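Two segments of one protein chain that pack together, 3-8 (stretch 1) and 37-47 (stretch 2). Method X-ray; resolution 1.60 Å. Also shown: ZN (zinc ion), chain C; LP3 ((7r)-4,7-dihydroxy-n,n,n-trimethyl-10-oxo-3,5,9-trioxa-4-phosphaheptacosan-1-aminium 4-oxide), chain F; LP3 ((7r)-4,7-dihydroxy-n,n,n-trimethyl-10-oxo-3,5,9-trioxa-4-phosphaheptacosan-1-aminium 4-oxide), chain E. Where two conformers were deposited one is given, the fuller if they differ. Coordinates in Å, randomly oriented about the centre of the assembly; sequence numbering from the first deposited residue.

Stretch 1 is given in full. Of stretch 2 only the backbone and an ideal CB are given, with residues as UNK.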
# COMPACT_ATOMS: atom_id res chain seq x y z
N ASP A 3 8.88 1.99 10.95
CA ASP A 3 8.99 1.02 9.82
C ASP A 3 7.78 0.13 9.90
O ASP A 3 7.66 -0.67 10.84
CB ASP A 3 10.24 0.14 9.95
CG ASP A 3 10.44 -0.77 8.71
OD1 ASP A 3 9.72 -1.75 8.53
OD2 ASP A 3 11.37 -0.49 7.92
N LEU A 4 6.89 0.21 8.93
CA LEU A 4 5.79 -0.69 8.99
C LEU A 4 5.86 -1.54 7.74
O LEU A 4 5.69 -1.09 6.63
CB LEU A 4 4.49 0.04 9.16
CG LEU A 4 3.16 -0.69 9.33
CD1 LEU A 4 3.23 -1.90 10.12
CD2 LEU A 4 2.31 0.20 10.05
N CYS A 5 6.21 -2.78 8.02
CA CYS A 5 6.37 -3.78 6.98
C CYS A 5 7.35 -3.28 5.89
O CYS A 5 7.14 -3.51 4.71
CB CYS A 5 4.99 -4.11 6.33
SG CYS A 5 3.82 -4.69 7.58
N GLY A 6 8.39 -2.58 6.30
CA GLY A 6 9.39 -2.13 5.31
C GLY A 6 9.15 -0.77 4.74
O GLY A 6 9.88 -0.37 3.82
N MET A 7 8.03 -0.12 5.14
CA MET A 7 7.73 1.19 4.57
C MET A 7 7.78 2.26 5.64
O MET A 7 7.34 2.06 6.79
CB MET A 7 6.37 1.18 3.89
CG MET A 7 6.24 0.07 2.84
SD MET A 7 4.62 0.15 2.05
CE MET A 7 4.72 1.84 1.39
N SER A 8 8.37 3.40 5.30
CA SER A 8 8.38 4.51 6.26
C SER A 8 7.04 5.22 6.19
O SER A 8 6.23 4.99 5.29
CB SER A 8 9.49 5.44 5.89
OG SER A 8 9.09 6.03 4.65
N UNK A 37 10.74 -2.80 -1.59
CA UNK A 37 11.34 -3.28 -0.35
C UNK A 37 10.30 -3.45 0.77
O UNK A 37 10.66 -3.50 1.99
CB UNK A 37 12.44 -2.31 0.10
N UNK A 38 9.03 -3.57 0.39
CA UNK A 38 7.97 -3.81 1.37
C UNK A 38 7.72 -5.30 1.58
O UNK A 38 8.01 -6.13 0.71
CB UNK A 38 6.68 -3.12 0.93
N UNK A 39 7.17 -5.63 2.75
CA UNK A 39 6.92 -7.01 3.09
C UNK A 39 5.41 -7.23 2.92
O UNK A 39 4.62 -6.79 3.82
CB UNK A 39 7.40 -7.34 4.51
N UNK A 40 5.02 -7.88 1.81
CA UNK A 40 3.58 -7.97 1.54
C UNK A 40 2.81 -8.77 2.52
O UNK A 40 1.68 -8.37 2.84
CB UNK A 40 3.34 -8.56 0.15
N UNK A 41 3.36 -9.91 2.95
CA UNK A 41 2.66 -10.73 3.94
C UNK A 41 2.45 -9.92 5.24
O UNK A 41 1.42 -10.07 5.93
CB UNK A 41 3.45 -12.01 4.22
N UNK A 42 3.42 -9.09 5.59
CA UNK A 42 3.29 -8.23 6.78
C UNK A 42 2.13 -7.26 6.56
O UNK A 42 1.25 -7.13 7.41
CB UNK A 42 4.59 -7.47 7.06
N UNK A 43 2.12 -6.68 5.35
CA UNK A 43 1.07 -5.68 5.03
C UNK A 43 -0.33 -6.31 5.06
O UNK A 43 -1.30 -5.68 5.58
CB UNK A 43 1.33 -5.06 3.65
N UNK A 44 -0.45 -7.51 4.52
CA UNK A 44 -1.71 -8.27 4.60
C UNK A 44 -2.25 -8.44 6.02
O UNK A 44 -3.45 -8.57 6.19
CB UNK A 44 -1.51 -9.65 3.98
N UNK A 45 -1.36 -8.46 7.00
CA UNK A 45 -1.75 -8.52 8.40
C UNK A 45 -2.53 -7.34 8.87
O UNK A 45 -3.18 -7.41 9.92
CB UNK A 45 -0.51 -8.67 9.28
N UNK A 46 -2.56 -6.26 8.08
CA UNK A 46 -3.31 -5.08 8.46
C UNK A 46 -4.66 -5.06 7.77
O UNK A 46 -5.38 -4.08 7.90
CB UNK A 46 -2.52 -3.81 8.13
N UNK A 47 -5.02 -6.10 7.01
CA UNK A 47 -6.26 -6.09 6.24
C UNK A 47 -7.50 -5.68 7.04
O UNK A 47 -8.41 -5.07 6.50
CB UNK A 47 -6.49 -7.48 5.64
ZN ZN C . 12.25 3.11 0.24
C1 LP3 F . 0.69 9.20 13.99
C2 LP3 F . -0.06 8.43 12.96
C3 LP3 F . 0.76 7.29 12.46
C4 LP3 F . 4.55 9.64 14.08
C11 LP3 F . 0.45 5.39 11.38
C12 LP3 F . -0.63 4.70 10.59
C13 LP3 F . -0.08 3.64 9.65
C14 LP3 F . -1.19 3.24 8.68
C15 LP3 F . -1.02 1.79 8.30
C16 LP3 F . -1.92 1.32 7.18
C17 LP3 F . -1.29 0.12 6.47
C18 LP3 F . -2.32 -0.61 5.62
C19 LP3 F . -1.77 -1.47 4.48
C20 LP3 F . -2.76 -2.64 4.46
C21 LP3 F . -3.09 -3.21 3.11
C22 LP3 F . -4.28 -4.17 3.20
C23 LP3 F . -4.50 -5.12 2.00
C24 LP3 F . -5.85 -5.86 2.12
C25 LP3 F . -6.21 -6.74 0.91
C26 LP3 F . -7.69 -7.17 0.84
C27 LP3 F . -8.23 -7.52 -0.57
C28 LP3 F . -9.76 -7.52 -0.74
O2 LP3 F . -1.27 8.08 13.40
O3 LP3 F . 0.12 6.15 12.40
O11 LP3 F . 1.61 5.20 11.08
O1P LP3 F . 2.29 12.17 14.81
O2P LP3 F . 3.03 11.45 12.58
O3P LP3 F . 1.00 10.44 13.55
O4P LP3 F . 3.24 9.83 14.57
P LP3 F . 2.42 10.94 13.90
C1 LP3 E . 2.08 13.09 7.24
C2 LP3 E . 1.66 12.53 8.54
C3 LP3 E . 1.75 11.05 8.53
C4 LP3 E . 1.10 17.32 5.44
C11 LP3 E . 0.28 9.41 8.38
C12 LP3 E . 0.71 8.00 8.01
C13 LP3 E . 0.22 7.58 6.63
C14 LP3 E . -0.71 6.37 6.70
C15 LP3 E . -1.35 6.30 5.33
C16 LP3 E . -1.99 4.97 5.00
C17 LP3 E . -1.59 4.62 3.58
C18 LP3 E . -1.64 3.13 3.34
C19 LP3 E . -0.76 2.80 2.16
C20 LP3 E . -0.70 1.32 1.90
C21 LP3 E . 0.59 1.23 1.13
C22 LP3 E . 0.63 0.06 0.19
C23 LP3 E . -0.16 -1.16 0.59
C24 LP3 E . 0.31 -2.25 -0.34
C25 LP3 E . -0.42 -3.52 -0.02
C26 LP3 E . 0.53 -4.64 -0.32
C27 LP3 E . -0.20 -5.94 -0.49
C28 LP3 E . -0.64 -6.49 0.85
O2 LP3 E . 2.47 13.01 9.49
O3 LP3 E . 0.80 10.48 7.82
O11 LP3 E . -0.60 9.55 9.21
O1P LP3 E . 2.02 14.77 4.54
O2P LP3 E . 3.78 14.96 6.29
O3P LP3 E . 1.44 14.22 6.90
O4P LP3 E . 1.90 16.60 6.37
P LP3 E . 2.28 15.14 6.01

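Position 37 lies beside the tight turn that runs from Leu4 to Met7. Its CA-to-CB bond points sideways, and the ideal CB stands 4.9 Å from Gly6 O, and the zinc ion 5.4 Å from that CB. A short side chain would leave that space empty, whereas a long polar one or a metal ligand such as histidine or glutamate could use it. The residue is His37. Its NE2 binds the zinc at 2.3 Å, and the ring edge lies near Gly6 O, 3.1 Å from CD2.

At position 38 the backbone is extended and passes close to Gly6. A CB on Gly6 would fall 2.5 Å from the carbonyl O of position 37, so the missing side chain there lets the two segments approach. The ideal CB at 38 already sits 3.7 Å from Met7 CG and 3.8 Å from Cys5 O, which favours a small, apolar residue, though serine could also be considered. Ala38 is found; its CB touches Met7 CG at 3.7 Å, and its CA makes a CA-H...O contact with Cys5 O at 3.5 Å.

Position 39 points toward stretch 1, and its backbone N donates a hydrogen bond to Cys5 O at 2.9 Å, an interaction open to any residue but proline. Since a helical run begins at the next residue, a capping side chain is attractive: aspartate, asparagine, serine or threonine. Asp39 fills the role, with OD1 accepting from the backbone N of position 42 at 3.3 Å.

Positions 40 and 41 have helical backbone angles and point away, so stretch 1 says little about them beyond tolerance of many helix formers. They are Phe40, whose ring lies by a lipid chain, and Ala41.

Position 42 is the most constrained. Its ideal CB points toward stretch 1 and lies 2.9 Å from Cys5 SG, too close for a nonbonded neighbour but natural for a disulfide. Cysteine is the clear choice, and Cys42 SG bonds to Cys5 SG at 2.0 Å with chi3 of -67°, tying the turn to the helix.

At 43 the CB points sideways, 4.6 Å from Cys5 CB, with a lipid tail close by and the side chain of Met7 within reach of a longer side chain. Leucine, isoleucine or methionine could fill the gap. Leu43 brings CG to 3.7 Å from Cys5 CB and CD1 to 4.1 Å from Met7 SD.

Position 44 points away; Cys44 is covalently bonded elsewhere in the structure. At 45 an ideal CB would lie 3.0 Å from the carbonyl O of position 42, a clash that favours the deposited Gly45.

Position 46 points toward stretch 1, but its CB is too distant for contact, so a long side chain, aromatic or aliphatic, is needed to reach Leu4 and the disulfide. Tyr46 spans the distance: CE1 lies 3.6 Å from Cys5 SG, while OH comes unusually close, 2.4 Å, to Leu4 CD1.

Position 47 is out of reach; Lys47 extends along a lipid tail instead.

Stretch 2, residues 37-47: HADFACLCGYK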
# COMPACT_ATOMS: atom_id res chain seq x y z
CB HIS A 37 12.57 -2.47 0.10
CG HIS A 37 12.31 -1.00 0.27
ND1 HIS A 37 12.67 -0.06 -0.67
CD2 HIS A 37 11.76 -0.31 1.30
CE1 HIS A 37 12.34 1.15 -0.23
NE2 HIS A 37 11.78 1.02 0.96
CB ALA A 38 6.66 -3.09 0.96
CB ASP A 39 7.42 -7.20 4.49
CG ASP A 39 7.29 -8.61 5.02
OD1 ASP A 39 6.48 -9.44 4.45
OD2 ASP A 39 7.93 -8.71 6.11
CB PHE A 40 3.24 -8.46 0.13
CG PHE A 40 3.80 -7.62 -0.97
CD1 PHE A 40 4.02 -6.27 -0.79
CD2 PHE A 40 4.01 -8.16 -2.20
CE1 PHE A 40 4.52 -5.47 -1.83
CE2 PHE A 40 4.49 -7.33 -3.26
CZ PHE A 40 4.74 -5.98 -3.02
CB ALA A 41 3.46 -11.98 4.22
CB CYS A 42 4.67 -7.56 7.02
SG CYS A 42 4.68 -6.32 8.39
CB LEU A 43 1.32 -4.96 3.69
CG LEU A 43 2.46 -3.94 3.70
CD1 LEU A 43 2.98 -3.56 2.29
CD2 LEU A 43 2.06 -2.63 4.51
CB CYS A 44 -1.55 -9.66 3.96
SG CYS A 44 -1.53 -9.49 2.17
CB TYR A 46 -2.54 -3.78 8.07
CG TYR A 46 -1.36 -3.55 8.98
CD1 TYR A 46 -0.15 -4.19 8.78
CD2 TYR A 46 -1.51 -2.74 10.14
CE1 TYR A 46 0.93 -4.03 9.70
CE2 TYR A 46 -0.46 -2.56 11.03
CZ TYR A 46 0.75 -3.18 10.83
OH TYR A 46 1.83 -3.05 11.70
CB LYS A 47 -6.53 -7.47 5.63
CG LYS A 47 -7.94 -7.59 5.04
CD LYS A 47 -8.22 -8.98 4.55
CE LYS A 47 -9.52 -8.98 3.77
NZ LYS A 47 -9.38 -8.10 2.58
O HOH W 1 12.10 3.78 -1.72
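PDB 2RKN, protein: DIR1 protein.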